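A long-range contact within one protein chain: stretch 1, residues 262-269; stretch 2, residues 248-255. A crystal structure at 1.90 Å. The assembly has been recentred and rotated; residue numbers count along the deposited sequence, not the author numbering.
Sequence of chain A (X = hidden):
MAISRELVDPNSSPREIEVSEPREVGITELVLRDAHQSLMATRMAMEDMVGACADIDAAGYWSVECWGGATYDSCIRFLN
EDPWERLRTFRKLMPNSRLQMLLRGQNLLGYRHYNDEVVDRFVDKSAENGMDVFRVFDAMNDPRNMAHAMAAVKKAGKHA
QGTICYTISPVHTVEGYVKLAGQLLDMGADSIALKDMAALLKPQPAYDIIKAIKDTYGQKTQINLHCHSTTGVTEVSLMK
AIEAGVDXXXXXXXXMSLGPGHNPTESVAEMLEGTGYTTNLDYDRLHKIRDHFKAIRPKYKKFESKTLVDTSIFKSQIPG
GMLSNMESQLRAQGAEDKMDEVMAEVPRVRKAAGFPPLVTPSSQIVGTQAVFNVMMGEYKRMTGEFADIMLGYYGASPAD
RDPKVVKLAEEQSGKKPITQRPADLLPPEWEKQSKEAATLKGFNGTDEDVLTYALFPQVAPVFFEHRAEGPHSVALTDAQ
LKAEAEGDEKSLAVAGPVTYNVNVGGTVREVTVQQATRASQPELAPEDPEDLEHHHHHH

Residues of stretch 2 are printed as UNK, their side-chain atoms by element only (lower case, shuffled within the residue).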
# COMPACT_ATOMS: atom_id res chain seq x y z
N HIS A 262 7.84 4.12 0.57
CA HIS A 262 7.82 3.97 -0.89
C HIS A 262 7.10 2.68 -1.32
O HIS A 262 6.73 1.84 -0.50
CB HIS A 262 9.27 3.93 -1.39
CG HIS A 262 10.13 4.98 -0.75
ND1 HIS A 262 10.70 4.82 0.49
CD2 HIS A 262 10.47 6.23 -1.16
CE1 HIS A 262 11.36 5.92 0.82
NE2 HIS A 262 11.23 6.79 -0.16
N ASN A 263 6.90 2.57 -2.63
CA ASN A 263 6.27 1.38 -3.22
C ASN A 263 7.27 0.24 -3.09
O ASN A 263 8.48 0.46 -3.16
CB ASN A 263 5.87 1.69 -4.67
CG ASN A 263 4.87 2.83 -4.76
OD1 ASN A 263 3.75 2.73 -4.25
ND2 ASN A 263 5.29 3.95 -5.35
N PRO A 264 6.78 -1.00 -2.87
CA PRO A 264 7.59 -2.21 -2.69
C PRO A 264 8.37 -2.69 -3.91
O PRO A 264 7.82 -2.86 -5.00
CB PRO A 264 6.58 -3.25 -2.20
CG PRO A 264 5.29 -2.47 -1.96
CD PRO A 264 5.35 -1.36 -2.94
N THR A 265 9.66 -2.94 -3.70
CA THR A 265 10.57 -3.40 -4.76
C THR A 265 10.01 -4.65 -5.45
O THR A 265 9.88 -4.70 -6.67
CB THR A 265 11.96 -3.72 -4.17
OG1 THR A 265 12.53 -2.53 -3.63
CG2 THR A 265 12.89 -4.32 -5.25
N GLU A 266 9.67 -5.66 -4.66
CA GLU A 266 9.19 -6.92 -5.25
C GLU A 266 7.86 -6.72 -5.98
O GLU A 266 7.62 -7.34 -7.01
CB GLU A 266 9.04 -7.99 -4.17
CG GLU A 266 10.33 -8.24 -3.40
CD GLU A 266 10.29 -7.59 -2.02
OE1 GLU A 266 10.23 -6.34 -1.94
OE2 GLU A 266 10.31 -8.33 -1.03
N SER A 267 6.98 -5.88 -5.44
CA SER A 267 5.69 -5.64 -6.10
C SER A 267 5.91 -4.97 -7.45
O SER A 267 5.28 -5.33 -8.45
CB SER A 267 4.80 -4.77 -5.22
OG SER A 267 4.50 -5.43 -3.99
N VAL A 268 6.81 -3.99 -7.50
CA VAL A 268 7.08 -3.29 -8.76
C VAL A 268 7.70 -4.27 -9.77
O VAL A 268 7.37 -4.24 -10.95
CB VAL A 268 8.01 -2.07 -8.54
CG1 VAL A 268 8.51 -1.52 -9.86
CG2 VAL A 268 7.23 -0.99 -7.81
N ALA A 269 8.57 -5.16 -9.31
CA ALA A 269 9.17 -6.11 -10.25
C ALA A 269 8.13 -7.11 -10.75
O ALA A 269 8.06 -7.40 -11.95
CB ALA A 269 10.34 -6.87 -9.60
N UNK A 248 14.73 4.41 -14.77
CA UNK A 248 14.92 3.78 -13.46
C UNK A 248 13.84 4.27 -12.49
O UNK A 248 13.46 5.43 -12.52
c UNK A 248 16.29 4.21 -12.82
c UNK A 248 16.46 3.59 -11.40
c UNK A 248 17.46 3.84 -13.74
N UNK A 249 13.34 3.38 -11.61
CA UNK A 249 12.37 3.82 -10.60
C UNK A 249 12.90 3.41 -9.22
O UNK A 249 13.58 2.40 -9.10
c UNK A 249 10.99 1.72 -10.89
c UNK A 249 10.38 3.78 -12.19
c UNK A 249 10.94 3.23 -10.85
N UNK A 250 12.64 4.24 -8.19
CA UNK A 250 13.11 3.97 -6.83
C UNK A 250 12.03 3.22 -6.04
O UNK A 250 10.86 3.58 -6.08
o UNK A 250 14.87 7.14 -6.12
c UNK A 250 13.42 5.26 -6.06
o UNK A 250 15.02 5.70 -7.78
c UNK A 250 14.52 6.09 -6.71
N UNK A 251 12.45 2.19 -5.30
CA UNK A 251 11.51 1.40 -4.48
C UNK A 251 12.21 0.96 -3.19
O UNK A 251 13.42 1.11 -3.04
o UNK A 251 12.17 -0.71 -5.51
c UNK A 251 11.04 0.13 -5.25
c UNK A 251 10.39 0.50 -6.59
N UNK A 252 11.43 0.42 -2.27
CA UNK A 252 11.97 -0.06 -0.99
C UNK A 252 11.55 -1.52 -0.79
O UNK A 252 10.40 -1.87 -1.08
c UNK A 252 11.43 0.79 0.17
N UNK A 253 12.45 -2.35 -0.28
CA UNK A 253 12.12 -3.77 -0.04
C UNK A 253 10.79 -3.83 0.70
O UNK A 253 10.52 -3.02 1.60
c UNK A 253 13.28 -4.48 0.71
c UNK A 253 13.23 -6.00 0.45
c UNK A 253 13.52 -6.38 -1.01
c UNK A 253 13.23 -4.15 2.19
N UNK A 254 9.95 -4.81 0.35
CA UNK A 254 8.56 -4.89 0.84
C UNK A 254 8.39 -4.84 2.36
O UNK A 254 7.38 -4.31 2.83
c UNK A 254 7.85 -6.12 0.24
o UNK A 254 8.41 -7.33 0.70
N UNK A 255 9.32 -5.36 3.16
CA UNK A 255 9.13 -5.33 4.62
C UNK A 255 9.40 -3.93 5.19
O UNK A 255 9.18 -3.69 6.38
c UNK A 255 10.04 -6.36 5.30
o UNK A 255 11.36 -6.31 4.77
O HOH W 1 8.31 4.14 -4.87

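Position 248 carries three side-chain carbons, one bonded to the other two, and none reaches stretch 1. A fork at CB with two methyls is valine, Val248, a β-branched residue at ease in a strand. Position 249 has the same three-carbon fork, but its CA-to-CB bond points toward stretch 1, and one methyl lies 4.2 Å from CG1 of Val268. It is Val249, whose CG2 makes that apolar contact with the first turn of the helix.

Position 250 shows two carbons, the second carrying two oxygens, and no side-chain contact with stretch 1. This carboxylate on a single methylene is aspartate, Asp250; its OD2 is hydrogen-bonded elsewhere in the structure, so the charged group has a partner although it has none in stretch 1. Its link is through the backbone: a water oxygen lies 2.9 Å from Asp250 O, and the same water oxygen accepts from Asn263 N at 3.1 Å.

At position 251 one carbon bears an oxygen and a carbon. The oxygen sits 2.6 Å from Thr265 OG1, while the methyl is 3.7 Å from Val268 CG2. One hydroxyl and one methyl on CB make Thr251, suited to a site that is polar on one side and apolar on another; its OG1 donates to Thr265 OG1.

Position 252 has a single carbon, CB, 4.1 Å from ND1 of His262. It is Ala252, a small residue lying obliquely against the imidazole. Its backbone does more: Ala252 N donates to Asn263 O at 3.1 Å, and Ala252 O accepts from Thr265 N at 2.9 Å.

Four carbons at position 253, forked at the first with one arm two carbons long, identify isoleucine. Ile253 points its CA-to-CB bond away from stretch 1, yet the long arm returns, bringing CD1 within 3.4 Å of Glu266 OE1 and covering part of that side chain.

Position 254 has one carbon and then one oxygen, the oxygen 2.8 Å from Glu266 OE2. This is serine: Ser254 OG donates to OE2, while Ser254 N donates to Glu266 OE1, also at 2.8 Å. The short side chain keeps its hydroxyl close enough to the backbone for one carboxylate to accept from both.

Position 255 is again one carbon and one oxygen, but its CA-to-CB bond points away from stretch 1, and the side chain touches nothing there. It is Ser255, its hydroxyl bonded elsewhere in the structure.

The contact is thus built around a single β-bridge between Pro264 and Ala252, reinforced by a CA-H...O contact from Pro264 CA to Ala252 O at 3.3 Å. Beyond it, the threonine pair and the glutamate clamp fasten the start of the helix, and Val268 packs against Val249 and Thr251.

Stretch 2 248-255: VVDTAISS
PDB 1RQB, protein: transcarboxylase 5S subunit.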